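Local atomic coordinates of open reading frame 2 (Aeromonas sobria, PDB entry 3WQB), a protein that probably acts as a dedicated chaperone of a secreted Aeromonas sobria serine protease, binding it in a two-chain complex. Residues L84-D89 and A112-K117; L78-T83 and I138-A143. All coordinates share one frame; numbering follows the deposited sequence.

Interaction 1 (L84-D89 and A112-K117); sequences LLVEAD and ALLEAK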
ATOM      1  N   LEU B  84       5.309  12.481 -22.741  1.00 17.91           N
ATOM      2  CA  LEU B  84       6.207  13.245 -21.886  1.00 18.48           C
ATOM      3  C   LEU B  84       5.383  13.970 -20.839  1.00 17.83           C
ATOM      4  O   LEU B  84       4.367  14.595 -21.165  1.00 17.80           O
ATOM      5  CB  LEU B  84       6.981  14.285 -22.709  1.00 19.26           C
ATOM      6  CG  LEU B  84       7.884  13.807 -23.844  1.00 22.19           C
ATOM      7  CD1 LEU B  84       7.986  14.879 -24.911  1.00 24.50           C
ATOM      8  CD2 LEU B  84       9.254  13.456 -23.329  1.00 24.37           C
ATOM      9  N   LEU B  85       5.811  13.879 -19.584  1.00 17.48           N
ATOM     10  CA  LEU B  85       5.233  14.695 -18.511  1.00 17.51           C
ATOM     11  C   LEU B  85       6.092  15.936 -18.364  1.00 17.85           C
ATOM     12  O   LEU B  85       7.315  15.843 -18.291  1.00 17.66           O
ATOM     13  CB  LEU B  85       5.188  13.939 -17.181  1.00 17.73           C
ATOM     14  CG  LEU B  85       4.492  12.578 -17.085  1.00 18.80           C
ATOM     15  CD1 LEU B  85       4.248  12.266 -15.623  1.00 19.16           C
ATOM     16  CD2 LEU B  85       3.191  12.485 -17.860  1.00 20.99           C
ATOM     17  N   VAL B  86       5.443  17.093 -18.338  1.00 18.38           N
ATOM     18  CA  VAL B  86       6.130  18.378 -18.255  1.00 19.98           C
ATOM     19  C   VAL B  86       5.499  19.211 -17.142  1.00 20.30           C
ATOM     20  O   VAL B  86       4.276  19.367 -17.099  1.00 20.43           O
ATOM     21  CB  VAL B  86       6.046  19.133 -19.615  1.00 20.31           C
ATOM     22  CG1 VAL B  86       6.497  20.577 -19.488  1.00 21.32           C
ATOM     23  CG2 VAL B  86       6.880  18.425 -20.663  1.00 20.97           C
ATOM     24  N   GLU B  87       6.326  19.732 -16.238  1.00 21.38           N
ATOM     25  CA  GLU B  87       5.824  20.624 -15.196  1.00 22.84           C
ATOM     26  C   GLU B  87       5.722  22.054 -15.725  1.00 23.68           C
ATOM     27  O   GLU B  87       6.710  22.790 -15.778  1.00 23.64           O
ATOM     28  CB  GLU B  87       6.673  20.554 -13.927  1.00 23.20           C
ATOM     29  CG  GLU B  87       6.010  21.241 -12.737  1.00 24.76           C
ATOM     30  CD  GLU B  87       6.620  20.863 -11.404  1.00 27.51           C
ATOM     31  OE1 GLU B  87       7.801  20.455 -11.369  1.00 28.81           O
ATOM     32  OE2 GLU B  87       5.908  20.986 -10.383  1.00 29.63           O
ATOM     33  N   ALA B  88       4.514  22.417 -16.137  1.00 24.91           N
ATOM     34  CA  ALA B  88       4.219  23.737 -16.679  1.00 26.55           C
ATOM     35  C   ALA B  88       2.716  23.934 -16.609  1.00 27.85           C
ATOM     36  O   ALA B  88       1.956  22.963 -16.654  1.00 27.95           O
ATOM     37  CB  ALA B  88       4.690  23.836 -18.124  1.00 26.39           C
ATOM     38  N   ASP B  89       2.288  25.190 -16.505  1.00 29.56           N
ATOM     39  CA  ASP B  89       0.869  25.523 -16.617  1.00 31.24           C
ATOM     40  C   ASP B  89       0.390  25.210 -18.036  1.00 31.89           C
ATOM     41  O   ASP B  89       1.209  25.036 -18.941  1.00 32.10           O
ATOM     42  CB  ASP B  89       0.630  26.998 -16.268  1.00 31.58           C
ATOM     43  CG  ASP B  89       1.208  27.949 -17.307  1.00 32.75           C
ATOM     44  OD1 ASP B  89       0.603  28.094 -18.392  1.00 34.40           O
ATOM     45  OD2 ASP B  89       2.257  28.565 -17.032  1.00 33.74           O
ATOM     46  N   ALA B 112       1.609  18.570 -17.327  1.00 15.88           N
ATOM     47  CA  ALA B 112       0.980  18.283 -18.596  1.00 16.02           C
ATOM     48  C   ALA B 112       1.513  16.994 -19.207  1.00 16.16           C
ATOM     49  O   ALA B 112       2.685  16.657 -19.040  1.00 16.31           O
ATOM     50  CB  ALA B 112       1.187  19.443 -19.558  1.00 16.33           C
ATOM     51  N   LEU B 113       0.626  16.295 -19.904  1.00 16.55           N
ATOM     52  CA  LEU B 113       0.970  15.131 -20.701  1.00 17.42           C
ATOM     53  C   LEU B 113       1.008  15.551 -22.165  1.00 18.48           C
ATOM     54  O   LEU B 113       0.002  16.018 -22.717  1.00 18.52           O
ATOM     55  CB  LEU B 113      -0.055  14.012 -20.498  1.00 17.06           C
ATOM     56  CG  LEU B 113       0.024  13.169 -19.220  1.00 16.87           C
ATOM     57  CD1 LEU B 113      -0.233  13.975 -17.948  1.00 16.93           C
ATOM     58  CD2 LEU B 113      -0.948  12.012 -19.309  1.00 16.22           C
ATOM     59  N   LEU B 114       2.182  15.421 -22.768  1.00 19.84           N
ATOM     60  CA  LEU B 114       2.384  15.744 -24.175  1.00 21.39           C
ATOM     61  C   LEU B 114       2.760  14.471 -24.917  1.00 22.81           C
ATOM     62  O   LEU B 114       3.553  13.666 -24.427  1.00 22.34           O
ATOM     63  CB  LEU B 114       3.483  16.803 -24.334  1.00 21.93           C
ATOM     64  CG  LEU B 114       3.471  18.045 -23.433  1.00 22.36           C
ATOM     65  CD1 LEU B 114       4.696  18.901 -23.726  1.00 23.93           C
ATOM     66  CD2 LEU B 114       2.193  18.875 -23.579  1.00 23.83           C
ATOM     67  N   GLU B 115       2.179  14.274 -26.093  1.00 24.28           N
ATOM     68  CA  GLU B 115       2.467  13.069 -26.857  1.00 26.46           C
ATOM     69  C   GLU B 115       3.360  13.376 -28.052  1.00 27.51           C
ATOM     70  O   GLU B 115       3.154  14.363 -28.766  1.00 27.65           O
ATOM     71  CB  GLU B 115       1.177  12.373 -27.289  1.00 26.83           C
ATOM     72  CG  GLU B 115       1.369  10.915 -27.705  1.00 28.63           C
ATOM     73  CD  GLU B 115       0.059  10.154 -27.852  1.00 30.93           C
ATOM     74  OE1 GLU B 115       0.045   8.942 -27.550  1.00 32.17           O
ATOM     75  OE2 GLU B 115      -0.956  10.762 -28.260  1.00 32.32           O
ATOM     76  N   ALA B 116       4.369  12.532 -28.240  1.00 28.67           N
ATOM     77  CA  ALA B 116       5.285  12.665 -29.361  1.00 29.96           C
ATOM     78  C   ALA B 116       4.694  12.005 -30.597  1.00 30.81           C
ATOM     79  O   ALA B 116       4.016  10.978 -30.508  1.00 31.20           O
ATOM     80  CB  ALA B 116       6.636  12.064 -29.019  1.00 30.05           C
ATOM     81  N   LYS B 117       4.940  12.623 -31.749  1.00 31.73           N
ATOM     82  CA  LYS B 117       4.468  12.118 -33.033  1.00 32.47           C
ATOM     83  C   LYS B 117       5.401  11.006 -33.514  1.00 32.69           C
ATOM     84  O   LYS B 117       6.539  10.927 -33.053  1.00 32.86           O
ATOM     85  CB  LYS B 117       4.401  13.268 -34.042  1.00 32.69           C
ATOM     86  CG  LYS B 117       3.383  14.338 -33.665  1.00 33.47           C
ATOM     87  CD  LYS B 117       3.652  15.664 -34.359  1.00 34.82           C
ATOM     88  CE  LYS B 117       2.608  16.694 -33.961  1.00 35.49           C
ATOM     89  NZ  LYS B 117       2.869  18.030 -34.567  1.00 36.53           N
TER

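Interaction 2 (L78-T83 and I138-A143); sequences LTVSGT and IELSGA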
ATOM      1  N   LEU B  78      10.291  -2.170 -19.413  1.00 22.27           N
ATOM      2  CA  LEU B  78       9.635  -0.874 -19.610  1.00 21.11           C
ATOM      3  C   LEU B  78       9.592  -0.467 -21.078  1.00 20.76           C
ATOM      4  O   LEU B  78      10.483  -0.811 -21.857  1.00 21.10           O
ATOM      5  CB  LEU B  78      10.314   0.220 -18.780  1.00 21.29           C
ATOM      6  CG  LEU B  78      10.412   0.015 -17.265  1.00 21.24           C
ATOM      7  CD1 LEU B  78      11.104   1.212 -16.633  1.00 22.20           C
ATOM      8  CD2 LEU B  78       9.050  -0.214 -16.634  1.00 20.67           C
ATOM      9  N   THR B  79       8.554   0.271 -21.445  1.00 19.64           N
ATOM     10  CA  THR B  79       8.373   0.717 -22.820  1.00 19.43           C
ATOM     11  C   THR B  79       8.193   2.225 -22.880  1.00 18.97           C
ATOM     12  O   THR B  79       7.483   2.810 -22.069  1.00 18.77           O
ATOM     13  CB  THR B  79       7.177  -0.001 -23.486  1.00 19.31           C
ATOM     14  OG1 THR B  79       7.408  -1.414 -23.446  1.00 20.57           O
ATOM     15  CG2 THR B  79       7.020   0.416 -24.937  1.00 19.58           C
ATOM     16  N   VAL B  80       8.853   2.851 -23.847  1.00 18.46           N
ATOM     17  CA  VAL B  80       8.666   4.275 -24.086  1.00 18.44           C
ATOM     18  C   VAL B  80       7.268   4.447 -24.662  1.00 18.56           C
ATOM     19  O   VAL B  80       7.004   4.037 -25.794  1.00 18.99           O
ATOM     20  CB  VAL B  80       9.724   4.826 -25.071  1.00 18.41           C
ATOM     21  CG1 VAL B  80       9.506   6.319 -25.306  1.00 18.01           C
ATOM     22  CG2 VAL B  80      11.125   4.556 -24.555  1.00 19.21           C
ATOM     23  N   SER B  81       6.368   5.028 -23.872  1.00 18.32           N
ATOM     24  CA  SER B  81       4.961   5.132 -24.255  1.00 18.62           C
ATOM     25  C   SER B  81       4.707   6.149 -25.364  1.00 18.62           C
ATOM     26  O   SER B  81       3.715   6.043 -26.087  1.00 19.56           O
ATOM     27  CB  SER B  81       4.097   5.479 -23.037  1.00 18.53           C
ATOM     28  OG  SER B  81       4.262   6.836 -22.655  1.00 18.64           O
ATOM     29  N   GLY B  82       5.598   7.135 -25.484  1.00 18.61           N
ATOM     30  CA  GLY B  82       5.395   8.260 -26.393  1.00 18.34           C
ATOM     31  C   GLY B  82       4.974   9.540 -25.689  1.00 18.31           C
ATOM     32  O   GLY B  82       4.995  10.622 -26.285  1.00 19.00           O
ATOM     33  N   THR B  83       4.595   9.416 -24.417  1.00 18.21           N
ATOM     34  CA  THR B  83       4.144  10.551 -23.610  1.00 18.06           C
ATOM     35  C   THR B  83       5.289  11.150 -22.794  1.00 17.74           C
ATOM     36  O   THR B  83       6.133  10.427 -22.260  1.00 17.43           O
ATOM     37  CB  THR B  83       2.961  10.140 -22.695  1.00 18.14           C
ATOM     38  OG1 THR B  83       1.844   9.776 -23.513  1.00 19.59           O
ATOM     39  CG2 THR B  83       2.539  11.274 -21.752  1.00 18.18           C
ATOM     40  N   ILE B 138      10.150  11.427 -19.328  1.00 16.37           N
ATOM     41  CA  ILE B 138       9.720  10.529 -20.395  1.00 16.18           C
ATOM     42  C   ILE B 138       8.985   9.358 -19.754  1.00 15.88           C
ATOM     43  O   ILE B 138       9.541   8.669 -18.894  1.00 15.68           O
ATOM     44  CB  ILE B 138      10.927  10.002 -21.209  1.00 16.36           C
ATOM     45  CG1 ILE B 138      11.675  11.174 -21.853  1.00 17.13           C
ATOM     46  CG2 ILE B 138      10.466   9.004 -22.270  1.00 16.31           C
ATOM     47  CD1 ILE B 138      13.059  10.841 -22.383  1.00 18.86           C
ATOM     48  N   GLU B 139       7.730   9.146 -20.144  1.00 15.75           N
ATOM     49  CA  GLU B 139       6.972   8.035 -19.566  1.00 16.01           C
ATOM     50  C   GLU B 139       7.492   6.677 -20.025  1.00 15.94           C
ATOM     51  O   GLU B 139       7.560   6.389 -21.223  1.00 15.71           O
ATOM     52  CB  GLU B 139       5.475   8.138 -19.845  1.00 16.19           C
ATOM     53  CG  GLU B 139       4.727   6.906 -19.337  1.00 17.13           C
ATOM     54  CD  GLU B 139       3.232   7.023 -19.435  1.00 17.51           C
ATOM     55  OE1 GLU B 139       2.719   7.372 -20.514  1.00 19.15           O
ATOM     56  OE2 GLU B 139       2.569   6.723 -18.428  1.00 18.53           O
ATOM     57  N   LEU B 140       7.854   5.857 -19.050  1.00 16.40           N
ATOM     58  CA  LEU B 140       8.279   4.489 -19.288  1.00 16.86           C
ATOM     59  C   LEU B 140       7.232   3.574 -18.669  1.00 17.49           C
ATOM     60  O   LEU B 140       7.148   3.446 -17.441  1.00 18.41           O
ATOM     61  CB  LEU B 140       9.671   4.242 -18.698  1.00 17.09           C
ATOM     62  CG  LEU B 140      10.778   5.199 -19.171  1.00 17.70           C
ATOM     63  CD1 LEU B 140      12.094   4.922 -18.441  1.00 19.15           C
ATOM     64  CD2 LEU B 140      10.976   5.156 -20.694  1.00 18.82           C
ATOM     65  N   SER B 141       6.430   2.960 -19.532  1.00 17.60           N
ATOM     66  CA  SER B 141       5.263   2.190 -19.120  1.00 17.65           C
ATOM     67  C   SER B 141       5.609   0.727 -18.909  1.00 17.38           C
ATOM     68  O   SER B 141       6.657   0.256 -19.345  1.00 17.94           O
ATOM     69  CB  SER B 141       4.156   2.316 -20.167  1.00 17.97           C
ATOM     70  OG  SER B 141       4.514   1.628 -21.352  1.00 18.86           O
ATOM     71  N   GLY B 142       4.718   0.014 -18.228  1.00 17.29           N
ATOM     72  CA  GLY B 142       4.916  -1.402 -17.965  1.00 16.74           C
ATOM     73  C   GLY B 142       4.278  -1.817 -16.663  1.00 16.94           C
ATOM     74  O   GLY B 142       3.609  -1.015 -15.996  1.00 16.96           O
ATOM     75  N   ALA B 143       4.506  -3.070 -16.296  1.00 16.90           N
ATOM     76  CA  ALA B 143       3.794  -3.702 -15.193  1.00 16.77           C
ATOM     77  C   ALA B 143       4.456  -3.433 -13.840  1.00 16.44           C
ATOM     78  O   ALA B 143       4.874  -4.354 -13.142  1.00 17.80           O
ATOM     79  CB  ALA B 143       3.659  -5.201 -15.462  1.00 17.16           C
TER
HETATM   80  O   HOH W   1       7.402   8.135 -23.468  1.00 17.08           O

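Interaction 1 (L84-D89 and A112-K117)
Leu84, Leu85 and Val86 pair with Leu114, Leu113 and Ala112 as the two central antiparallel strands of a ferredoxin-like fold, in which two helices cover one face of the sheet. Four backbone hydrogen bonds hold the ladder. Leu84 and Leu114 form a hydrogen-bonded pair, with Leu84 N to Leu114 O at 2.7 Å and Leu114 N to Leu84 O at 2.8 Å. Two residues further on, Val86 and Ala112 repeat the pattern, with Val86 N to Ala112 O at 2.9 Å and Ala112 N to Val86 O at 2.8 Å. Between them sits the non-hydrogen-bonded pair Leu85 and Leu113, where the CA of Leu85 comes 3.3 Å from Ala112 O in a CA-H...O contact.

The two faces do different work. Leu84, Val86, Ala112 and Leu114 point to the helix side: Val86 also packs on Leu96, Ala112 on Ala93 and Leu114 on Ala97, all of helix 90-98, while Leu84 reaches Leu122 and Ile125 of helix 122-131. Here the CG2 branch of Val86 meets CD1 of Leu114 at 3.8 Å, the two side chains lying oblique to each other. Leu85 and Leu113 occupy the other face, which packs against the chain of another protein. Their side chains run side by side. With CG of Leu85 anti to its carbonyl carbon (chi1 -55°) and chi2 at -164°, the CD2 branch is the one directed at the neighbouring strand, and it lies against the branch point of Leu113, 3.5 Å from CG and 3.7 Å from CD1.

Interaction 2 (L78-T83 and I138-A143)
The pairing of Thr79 and Val80 with Ser141 and Leu140 is an antiparallel strand contact at the point where the chain bends at Gly82 between strands 78-81 and 83-87, both of which flank strand 136-141. Thr79 and Ser141 exchange two backbone bonds, each 2.8 Å from N to O. Past the non-hydrogen-bonded pair Val80 and Leu140, Ser81 N still reaches Glu139 O, at a longer 3.2 Å, and after the corner Glu139 N is taken up by Thr83 O. A water fills the bend: it accepts from Gly82 N and donates to Thr83 O and to Glu139 O, so these two carbonyls each have a second partner.

Ser81 stitches the corner from the side chain. Its OG sits between the backbone N and the carbonyl carbon (chi1 74°), which turns it back over the bend to accept from Thr83 N at 3.1 Å, an ST turn. The same hydroxyl donates to Glu139 OE1 at 2.7 Å, meeting the carboxylate on its anti side and 25° out of its plane. The Glu139 side chain extends alongside that of Thr83, and its other oxygen, OE2, bonds to the backbone of the other protein's chain. Ser141 OG likewise finds a polar side chain there.

Val80 and Leu140 lie on the face away from Thr79 and Ser141, and the contact there is apolar, with CG2 of Val80 3.9 Å from CD2 of Leu140. Leu78 adds to it, its CD1 equally near CB of Leu140 and the side chains crossing at about a right angle. Tyr39 of strand 37-40 packs on both Leu78 and Leu140, Leu69 of strand 68-69 touches Leu140, and helix 122-131 covers Ile138 with Leu122, Asn123 and Ala126.

After the hairpin 31-40 and strand 68-69, the chain lays down 78-83, turns at Gly82 and continues into 84-89. Helix 90-98 and strand 102-108 then lead to 112-117, where interaction 1 closes the inner loop. Helix 122-131 follows, and strand 136-141 brings in 138-143 to close interaction 2, whose longer loop encloses the first. Strand 136-141 borders both 78-81 and 83-87, so the helix-covered sheet continues into strands 78-81 and 68-69. The contacts meet at the corner: Ala116 N lies 2.8 Å from Gly82 O, a probable hydrogen bond, and CD2 of Leu84 packs on CG1 of Ile138.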